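Local coordinates for protein thiamine pyrophosphokinase (Bacillus subtilis, PDB 3LM8) that catalyses the ATP-dependent pyrophosphorylation of thiamine, yielding thiamine diphosphate and AMP, and so takes part in thiamine salvage, at residues 2-8 and 94-100; 12-16 and 129-133; 27-32 and 43-49. The protein carries 1 engineered substitution. The contacts are given in a common frame with arbitrary orientation. Residues are numbered along the deposited sequence.

In the fold
A fold of parallel strands and helices is closed by contacts of very different span, and this chain illustrates how they interlock. From the N terminus, strand 3-7 and the 12-16 loop await partners that come much later. The first loop to close is contact 3, where strand 26-31 passes through helix 33-41 to strand 47-49. It is nested inside both other loops. Contact 1 closes next, when strand 96-100 docks beside strand 3-7, and contact 2 last, when 129-133 reaches the 12-16 loop; these two cross. Strands 3-7 and 26-31 join contacts 1 and 3, whereas strands 96-100 and 126-131 join contacts 1 and 2, so all three tie together one sheet.

Contact 1. Residues 2-8 and 94-100; sequences KTINIVA and PDIIQIF
Two neighbouring parallel strands in the middle of an α/β sheet illustrate how a backbone ladder uses up its donors and acceptors. Strands 3-7 and 96-100, both extended, run at 17° with axes 4.6 Å apart, pairing Thr3 with Ile96 and so on to Val7 with Phe100. Along 2-8 the even-numbered residues bond this way: Ile4 N to Ile96 O (3.0 Å), Gln98 N to Ile4 O (2.9 Å), Ile6 N to Gln98 O (2.8 Å), Phe100 N to Ile6 O (2.7 Å) and Ala8 N to Phe100 O (2.8 Å). The backbones of Thr3, Asn5 and Val7 serve strand 26-31 on the other edge. Before the first rung, Lys2 N donates to Asp95 OD2 (2.7 Å) and Asp95 N to Lys2 O (2.9 Å). Ile4, Ile6, Ile97 and Ile99, all mt rotamers, share one face, where Ile4 and Ile97 pack on helix 81-92. Opposite, Gln98 OE1 accepts from Arg128, while Gln98 NE2 donates to Asn5 OD1 at 3.2 Å.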
loop_
_atom_site.group_PDB
_atom_site.type_symbol
_atom_site.label_atom_id
_atom_site.label_comp_id
_atom_site.label_asym_id
_atom_site.label_seq_id
_atom_site.Cartn_x
_atom_site.Cartn_y
_atom_site.Cartn_z
ATOM N N LYS A 2 -1.434 8.365 14.484
ATOM C CA LYS A 2 -2.475 8.741 13.495
ATOM C C LYS A 2 -2.255 7.981 12.188
ATOM O O LYS A 2 -1.193 7.378 11.969
ATOM C CB LYS A 2 -2.431 10.249 13.248
ATOM C CG LYS A 2 -2.565 11.081 14.520
ATOM C CD LYS A 2 -2.295 12.552 14.246
ATOM C CE LYS A 2 -2.253 13.378 15.529
ATOM N NZ LYS A 2 -1.862 14.795 15.251
ATOM N N THR A 3 -3.264 8.001 11.323
ATOM C CA THR A 3 -3.183 7.307 10.045
ATOM C C THR A 3 -3.395 8.209 8.842
ATOM O O THR A 3 -4.198 9.142 8.881
ATOM C CB THR A 3 -4.240 6.198 9.955
ATOM O OG1 THR A 3 -3.972 5.202 10.944
ATOM C CG2 THR A 3 -4.229 5.551 8.567
ATOM N N ILE A 4 -2.674 7.930 7.768
ATOM C CA ILE A 4 -2.857 8.698 6.550
ATOM C C ILE A 4 -3.203 7.725 5.424
ATOM O O ILE A 4 -2.515 6.720 5.242
ATOM C CB ILE A 4 -1.604 9.501 6.197
ATOM C CG1 ILE A 4 -1.320 10.496 7.313
ATOM C CG2 ILE A 4 -1.818 10.277 4.883
ATOM C CD1 ILE A 4 -0.130 11.372 7.045
ATOM N N ASN A 5 -4.297 8.000 4.712
ATOM C CA ASN A 5 -4.715 7.155 3.595
ATOM C C ASN A 5 -4.659 7.953 2.307
ATOM O O ASN A 5 -5.259 9.031 2.199
ATOM C CB ASN A 5 -6.143 6.643 3.759
ATOM C CG ASN A 5 -6.296 5.701 4.909
ATOM O OD1 ASN A 5 -5.316 5.299 5.541
ATOM N ND2 ASN A 5 -7.536 5.338 5.196
ATOM N N ILE A 6 -3.950 7.395 1.330
ATOM C CA ILE A 6 -3.775 8.015 0.029
ATOM C C ILE A 6 -4.481 7.169 -1.018
ATOM O O ILE A 6 -4.297 5.946 -1.071
ATOM C CB ILE A 6 -2.295 8.058 -0.349
ATOM C CG1 ILE A 6 -1.471 8.642 0.802
ATOM C CG2 ILE A 6 -2.123 8.834 -1.624
ATOM C CD1 ILE A 6 0.041 8.605 0.572
ATOM N N VAL A 7 -5.284 7.814 -1.855
ATOM C CA VAL A 7 -5.988 7.105 -2.919
ATOM C C VAL A 7 -5.450 7.595 -4.264
ATOM O O VAL A 7 -5.750 8.706 -4.699
ATOM C CB VAL A 7 -7.511 7.349 -2.829
ATOM C CG1 VAL A 7 -8.244 6.673 -3.995
ATOM C CG2 VAL A 7 -8.020 6.811 -1.509
ATOM N N ALA A 8 -4.627 6.761 -4.899
ATOM C CA ALA A 8 -4.036 7.087 -6.193
ATOM C C ALA A 8 -5.115 6.943 -7.252
ATOM O O ALA A 8 -6.197 6.448 -6.958
ATOM C CB ALA A 8 -2.871 6.154 -6.492
ATOM N N PRO A 94 3.056 9.652 10.463
ATOM C CA PRO A 94 1.884 8.990 11.035
ATOM C C PRO A 94 2.370 7.576 11.324
ATOM O O PRO A 94 3.387 7.156 10.772
ATOM C CB PRO A 94 0.887 9.035 9.889
ATOM C CG PRO A 94 1.774 8.727 8.725
ATOM C CD PRO A 94 3.030 9.565 8.991
ATOM N N ASP A 95 1.668 6.838 12.172
ATOM C CA ASP A 95 2.097 5.480 12.485
ATOM C C ASP A 95 1.897 4.562 11.286
ATOM O O ASP A 95 2.599 3.564 11.120
ATOM C CB ASP A 95 1.298 4.929 13.667
ATOM C CG ASP A 95 1.210 5.908 14.820
ATOM O OD1 ASP A 95 2.270 6.296 15.365
ATOM O OD2 ASP A 95 0.072 6.283 15.180
ATOM N N ILE A 96 0.937 4.918 10.441
ATOM C CA ILE A 96 0.612 4.091 9.295
ATOM C C ILE A 96 0.168 4.868 8.068
ATOM O O ILE A 96 -0.613 5.807 8.164
ATOM C CB ILE A 96 -0.535 3.116 9.646
ATOM C CG1 ILE A 96 -0.218 2.389 10.954
ATOM C CG2 ILE A 96 -0.722 2.113 8.533
ATOM C CD1 ILE A 96 -1.363 1.574 11.514
ATOM N N ILE A 97 0.680 4.469 6.913
ATOM C CA ILE A 97 0.259 5.074 5.669
ATOM C C ILE A 97 -0.381 3.916 4.918
ATOM O O ILE A 97 0.169 2.816 4.895
ATOM C CB ILE A 97 1.439 5.620 4.831
ATOM C CG1 ILE A 97 2.064 6.830 5.527
ATOM C CG2 ILE A 97 0.936 6.045 3.466
ATOM C CD1 ILE A 97 3.314 7.331 4.868
ATOM N N GLN A 98 -1.555 4.153 4.343
ATOM C CA GLN A 98 -2.246 3.131 3.571
ATOM C C GLN A 98 -2.612 3.730 2.225
ATOM O O GLN A 98 -3.244 4.783 2.152
ATOM C CB GLN A 98 -3.486 2.637 4.322
ATOM C CG GLN A 98 -3.134 1.681 5.461
ATOM C CD GLN A 98 -4.337 1.263 6.292
ATOM O OE1 GLN A 98 -4.468 0.088 6.676
ATOM N NE2 GLN A 98 -5.217 2.225 6.590
ATOM N N ILE A 99 -2.198 3.056 1.157
ATOM C CA ILE A 99 -2.438 3.547 -0.193
ATOM C C ILE A 99 -3.363 2.656 -1.005
ATOM O O ILE A 99 -3.217 1.428 -1.019
ATOM C CB ILE A 99 -1.112 3.694 -0.965
ATOM C CG1 ILE A 99 -0.081 4.440 -0.101
ATOM C CG2 ILE A 99 -1.365 4.437 -2.266
ATOM C CD1 ILE A 99 1.328 4.484 -0.666
ATOM N N PHE A 100 -4.299 3.292 -1.704
ATOM C CA PHE A 100 -5.270 2.585 -2.535
ATOM C C PHE A 100 -5.169 3.067 -3.984
ATOM O O PHE A 100 -4.501 4.072 -4.261
ATOM C CB PHE A 100 -6.681 2.837 -1.996
ATOM C CG PHE A 100 -6.818 2.565 -0.532
ATOM C CD1 PHE A 100 -7.363 1.367 -0.081
ATOM C CD2 PHE A 100 -6.375 3.503 0.406
ATOM C CE1 PHE A 100 -7.473 1.101 1.290
ATOM C CE2 PHE A 100 -6.478 3.252 1.776
ATOM C CZ PHE A 100 -7.030 2.044 2.218
#

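Contact 2. Residues 12-16 and 129-133; sequences KNLIP and LIDKQ
Pro16 lays its ring over the backbone of the partner segment, with CG 3.3 Å from Asp131 O and 3.7 Å from Lys132 N, and the same CG touches Ile130 CG2 at 3.8 Å. It belongs to a loop whose first part, 12-14, makes a short 3-10 turn with helical backbone angles, closed by Ile15 N bonding back to Lys12 O at 3.1 Å. Ile15 then opens into an extended conformation (phi -98°, psi 137°) and carries the chain into Pro16. The partner comes from strand 126-131: Ile130 is extended, and at Lys132 the backbone bends into helical angles (phi -47°, psi -33°) on its way to the antiparallel strand 134-139.

The segments do not run side by side. Their touching parts point 123° apart, and the nearest CA pairs are Ile15 with Asp131 (4.8 Å) and Pro16 with Lys132 (4.7 Å). One hydrogen bond joins them, from Lys132 N to Leu14 O, and it is very short at 2.5 Å; Leu14 O also lies 3.3 Å from Asp131 CB. The CB of Ile15 points away from this partner, and its side chain (mt) packs with Pro16 on Phe100 of the adjoining strand 96-100. A bound magnesium ion lies about 5 Å from the Ile15 side chain. Together these features exemplify the loop that follows the first strand of a Rossmann-like parallel sheet, folded across the carboxyl ends of neighbouring strands, the edge where such folds commonly place their active sites.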
loop_
_atom_site.group_PDB
_atom_site.type_symbol
_atom_site.label_atom_id
_atom_site.label_comp_id
_atom_site.label_asym_id
_atom_site.label_seq_id
_atom_site.Cartn_x
_atom_site.Cartn_y
_atom_site.Cartn_z
ATOM N N LYS A 12 -11.245 2.340 -10.269
ATOM C CA LYS A 12 -12.065 2.177 -9.070
ATOM C C LYS A 12 -12.483 0.756 -8.707
ATOM O O LYS A 12 -12.685 0.450 -7.534
ATOM C CB LYS A 12 -13.335 3.010 -9.200
ATOM C CG LYS A 12 -13.121 4.468 -9.494
ATOM C CD LYS A 12 -14.460 5.191 -9.656
ATOM C CE LYS A 12 -15.297 5.134 -8.383
ATOM N NZ LYS A 12 -16.525 5.960 -8.499
ATOM N N ASN A 13 -12.643 -0.101 -9.708
ATOM C CA ASN A 13 -13.085 -1.475 -9.465
ATOM C C ASN A 13 -12.079 -2.349 -8.721
ATOM O O ASN A 13 -12.447 -3.364 -8.136
ATOM C CB ASN A 13 -13.484 -2.130 -10.793
ATOM C CG ASN A 13 -12.423 -1.979 -11.855
ATOM O OD1 ASN A 13 -11.702 -2.928 -12.171
ATOM N ND2 ASN A 13 -12.308 -0.771 -12.407
ATOM N N LEU A 14 -10.811 -1.960 -8.744
ATOM C CA LEU A 14 -9.791 -2.730 -8.049
ATOM C C LEU A 14 -9.607 -2.217 -6.627
ATOM O O LEU A 14 -8.837 -2.784 -5.850
ATOM C CB LEU A 14 -8.452 -2.669 -8.794
ATOM C CG LEU A 14 -8.268 -3.458 -10.100
ATOM C CD1 LEU A 14 -8.764 -4.874 -9.901
ATOM C CD2 LEU A 14 -9.027 -2.804 -11.231
ATOM N N ILE A 15 -10.333 -1.151 -6.293
ATOM C CA ILE A 15 -10.259 -0.519 -4.977
ATOM C C ILE A 15 -11.380 -0.966 -4.033
ATOM O O ILE A 15 -12.542 -1.070 -4.433
ATOM C CB ILE A 15 -10.295 1.014 -5.128
ATOM C CG1 ILE A 15 -9.199 1.455 -6.092
ATOM C CG2 ILE A 15 -10.099 1.690 -3.782
ATOM C CD1 ILE A 15 -9.158 2.930 -6.304
ATOM N N PRO A 16 -11.039 -1.227 -2.756
ATOM C CA PRO A 16 -11.975 -1.669 -1.716
ATOM C C PRO A 16 -12.893 -0.560 -1.262
ATOM O O PRO A 16 -12.798 0.577 -1.717
ATOM C CB PRO A 16 -11.059 -2.083 -0.558
ATOM C CG PRO A 16 -9.702 -2.200 -1.171
ATOM C CD PRO A 16 -9.681 -1.123 -2.204
ATOM N N LEU A 129 0.089 -1.261 1.121
ATOM C CA LEU A 129 -0.604 -0.971 -0.141
ATOM C C LEU A 129 -1.850 -1.829 -0.129
ATOM O O LEU A 129 -1.790 -2.986 0.269
ATOM C CB LEU A 129 0.240 -1.342 -1.363
ATOM C CG LEU A 129 1.720 -0.953 -1.461
ATOM C CD1 LEU A 129 2.211 -1.366 -2.850
ATOM C CD2 LEU A 129 1.928 0.547 -1.231
ATOM N N ILE A 130 -2.975 -1.278 -0.568
ATOM C CA ILE A 130 -4.221 -2.043 -0.553
ATOM C C ILE A 130 -5.114 -1.934 -1.785
ATOM O O ILE A 130 -5.329 -0.844 -2.325
ATOM C CB ILE A 130 -5.113 -1.630 0.622
ATOM C CG1 ILE A 130 -4.330 -1.675 1.933
ATOM C CG2 ILE A 130 -6.339 -2.535 0.666
ATOM C CD1 ILE A 130 -5.136 -1.184 3.115
ATOM N N ASP A 131 -5.649 -3.077 -2.205
ATOM C CA ASP A 131 -6.576 -3.139 -3.326
ATOM C C ASP A 131 -7.666 -4.164 -2.991
ATOM O O ASP A 131 -7.686 -4.733 -1.893
ATOM C CB ASP A 131 -5.853 -3.472 -4.646
ATOM C CG ASP A 131 -5.606 -4.961 -4.847
ATOM O OD1 ASP A 131 -4.905 -5.566 -4.017
ATOM O OD2 ASP A 131 -6.110 -5.528 -5.847
ATOM N N LYS A 132 -8.582 -4.375 -3.927
ATOM C CA LYS A 132 -9.693 -5.300 -3.741
ATOM C C LYS A 132 -9.315 -6.677 -3.165
ATOM O O LYS A 132 -10.102 -7.282 -2.444
ATOM C CB LYS A 132 -10.433 -5.460 -5.076
ATOM C CG LYS A 132 -11.402 -6.634 -5.154
ATOM C CD LYS A 132 -11.748 -6.946 -6.612
ATOM C CE LYS A 132 -12.604 -8.199 -6.746
ATOM N NZ LYS A 132 -13.905 -8.082 -6.027
ATOM N N GLN A 133 -8.130 -7.189 -3.477
ATOM C CA GLN A 133 -7.774 -8.493 -2.934
ATOM C C GLN A 133 -6.337 -8.689 -2.486
ATOM O O GLN A 133 -5.885 -9.825 -2.338
ATOM C CB GLN A 133 -8.180 -9.622 -3.909
ATOM C CG GLN A 133 -7.842 -9.410 -5.369
ATOM C CD GLN A 133 -8.537 -10.433 -6.267
ATOM O OE1 GLN A 133 -8.276 -11.631 -6.172
ATOM N NE2 GLN A 133 -9.432 -9.961 -7.137
#

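Contact 3. Residues 27-32 and 43-49; sequences LWIGVD and IIPVEAF
Ile43, in the segment that returns from helix 33-41, sets its CG2 over the face of Trp28, 3.5 Å from the centroid of the five-membered ring and 15° off its normal, a CH-pi contact. Ile44 turns its CB away. Pro45 then settles beside the partner backbone, its CB 3.6 Å from Gly30 N, where the partner strand bears no side chain. Val46, with helical angles (phi -83°, psi -38°), begins the pairing: its N donates to Trp28 O at 2.8 Å, while its CG2 touches Ile29 CG2 at 3.6 Å and its CG1 Leu27 CD2 at 3.9 Å. Glu47 O accepts from Gly30 N at 3.3 Å. Ala48, extended like Phe49, pairs with Gly30, CA to CA 4.6 Å, in parallel register, the strand axes 4.7 Å apart at 25°. Phe49 pairs with Val31; its N donates to Gly30 O at 2.8 Å, and its O accepts from Asp32 N at 3.1 Å. The Phe49 ring also meets Trp88 of helix 81-92 edge-to-face. The whole is a classic beta-alpha-beta unit. With only backbone hydrogen bonds and apolar side-chain contacts between them, the segments cohere by strand pairing and hydrophobic burial rather than charge.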
loop_
_atom_site.group_PDB
_atom_site.type_symbol
_atom_site.label_atom_id
_atom_site.label_comp_id
_atom_site.label_asym_id
_atom_site.label_seq_id
_atom_site.Cartn_x
_atom_site.Cartn_y
_atom_site.Cartn_z
ATOM N N LEU A 27 -6.490 10.703 8.271
ATOM C CA LEU A 27 -6.632 11.795 7.304
ATOM C C LEU A 27 -6.549 11.199 5.909
ATOM O O LEU A 27 -5.852 10.194 5.681
ATOM C CB LEU A 27 -5.495 12.800 7.442
ATOM C CG LEU A 27 -5.357 13.477 8.799
ATOM C CD1 LEU A 27 -3.903 13.895 9.022
ATOM C CD2 LEU A 27 -6.323 14.660 8.868
ATOM N N TRP A 28 -7.245 11.827 4.972
ATOM C CA TRP A 28 -7.226 11.365 3.593
ATOM C C TRP A 28 -6.642 12.390 2.624
ATOM O O TRP A 28 -6.725 13.601 2.842
ATOM C CB TRP A 28 -8.631 11.010 3.124
ATOM C CG TRP A 28 -9.278 9.867 3.828
ATOM C CD1 TRP A 28 -10.024 9.930 4.961
ATOM C CD2 TRP A 28 -9.353 8.506 3.370
ATOM N NE1 TRP A 28 -10.582 8.700 5.234
ATOM C CE2 TRP A 28 -10.184 7.808 4.273
ATOM C CE3 TRP A 28 -8.805 7.813 2.282
ATOM C CZ2 TRP A 28 -10.484 6.449 4.121
ATOM C CZ3 TRP A 28 -9.106 6.462 2.132
ATOM C CH2 TRP A 28 -9.939 5.797 3.047
ATOM N N ILE A 29 -6.040 11.893 1.552
ATOM C CA ILE A 29 -5.483 12.759 0.525
ATOM C C ILE A 29 -5.724 12.063 -0.797
ATOM O O ILE A 29 -5.647 10.838 -0.872
ATOM C CB ILE A 29 -3.964 13.006 0.705
ATOM C CG1 ILE A 29 -3.222 11.682 0.837
ATOM C CG2 ILE A 29 -3.720 13.879 1.914
ATOM C CD1 ILE A 29 -1.712 11.843 0.870
ATOM N N GLY A 30 -6.040 12.846 -1.825
ATOM C CA GLY A 30 -6.295 12.290 -3.138
ATOM C C GLY A 30 -5.176 12.583 -4.112
ATOM O O GLY A 30 -4.581 13.662 -4.087
ATOM N N VAL A 31 -4.891 11.610 -4.971
ATOM C CA VAL A 31 -3.838 11.725 -5.975
ATOM C C VAL A 31 -4.458 11.376 -7.316
ATOM O O VAL A 31 -5.050 10.317 -7.467
ATOM C CB VAL A 31 -2.657 10.744 -5.661
ATOM C CG1 VAL A 31 -1.791 10.540 -6.888
ATOM C CG2 VAL A 31 -1.808 11.286 -4.499
ATOM N N ASP A 32 -4.341 12.276 -8.283
ATOM C CA ASP A 32 -4.901 12.044 -9.611
ATOM C C ASP A 32 -6.386 11.736 -9.501
ATOM O O ASP A 32 -7.046 12.228 -8.596
ATOM C CB ASP A 32 -4.174 10.877 -10.284
ATOM C CG ASP A 32 -4.606 10.670 -11.732
ATOM O OD1 ASP A 32 -4.613 11.661 -12.502
ATOM O OD2 ASP A 32 -4.929 9.515 -12.099
ATOM N N ILE A 43 -15.818 10.785 0.901
ATOM C CA ILE A 43 -14.681 11.245 1.678
ATOM C C ILE A 43 -14.070 12.429 0.951
ATOM O O ILE A 43 -13.916 12.404 -0.269
ATOM C CB ILE A 43 -13.604 10.160 1.795
ATOM C CG1 ILE A 43 -14.240 8.844 2.235
ATOM C CG2 ILE A 43 -12.525 10.605 2.788
ATOM C CD1 ILE A 43 -13.291 7.664 2.135
ATOM N N ILE A 44 -13.738 13.465 1.714
ATOM C CA ILE A 44 -13.124 14.669 1.177
ATOM C C ILE A 44 -11.643 14.659 1.579
ATOM O O ILE A 44 -11.302 14.472 2.742
ATOM C CB ILE A 44 -13.784 15.948 1.754
ATOM C CG1 ILE A 44 -15.292 15.942 1.478
ATOM C CG2 ILE A 44 -13.131 17.185 1.143
ATOM C CD1 ILE A 44 -15.673 16.214 0.031
ATOM N N PRO A 45 -10.746 14.853 0.610
ATOM C CA PRO A 45 -9.307 14.864 0.888
ATOM C C PRO A 45 -8.933 16.149 1.638
ATOM O O PRO A 45 -9.602 17.166 1.474
ATOM C CB PRO A 45 -8.681 14.834 -0.508
ATOM C CG PRO A 45 -9.820 14.361 -1.425
ATOM C CD PRO A 45 -11.026 14.981 -0.832
ATOM N N VAL A 46 -7.881 16.112 2.458
ATOM C CA VAL A 46 -7.459 17.317 3.165
ATOM C C VAL A 46 -6.597 18.057 2.158
ATOM O O VAL A 46 -6.637 19.284 2.059
ATOM C CB VAL A 46 -6.617 17.010 4.436
ATOM C CG1 VAL A 46 -7.407 16.120 5.395
ATOM C CG2 VAL A 46 -5.320 16.337 4.060
ATOM N N GLU A 47 -5.823 17.287 1.402
ATOM C CA GLU A 47 -4.954 17.831 0.367
ATOM C C GLU A 47 -5.173 16.950 -0.863
ATOM O O GLU A 47 -5.839 15.919 -0.784
ATOM C CB GLU A 47 -3.472 17.759 0.778
ATOM C CG GLU A 47 -3.146 18.160 2.215
ATOM C CD GLU A 47 -3.206 19.666 2.493
ATOM O OE1 GLU A 47 -2.977 20.045 3.669
ATOM O OE2 GLU A 47 -3.473 20.460 1.556
ATOM N N ALA A 48 -4.616 17.363 -1.994
ATOM C CA ALA A 48 -4.723 16.611 -3.237
ATOM C C ALA A 48 -3.465 16.886 -4.050
ATOM O O ALA A 48 -3.009 18.026 -4.133
ATOM C CB ALA A 48 -5.976 17.039 -4.021
ATOM N N PHE A 49 -2.904 15.836 -4.636
ATOM C CA PHE A 49 -1.687 15.957 -5.433
ATOM C C PHE A 49 -1.877 15.547 -6.898
ATOM O O PHE A 49 -2.640 14.630 -7.214
ATOM C CB PHE A 49 -0.572 15.107 -4.823
ATOM C CG PHE A 49 -0.202 15.500 -3.428
ATOM C CD1 PHE A 49 -1.086 15.305 -2.376
ATOM C CD2 PHE A 49 1.056 16.039 -3.158
ATOM C CE1 PHE A 49 -0.724 15.637 -1.069
ATOM C CE2 PHE A 49 1.432 16.378 -1.845
ATOM C CZ PHE A 49 0.541 16.175 -0.804
#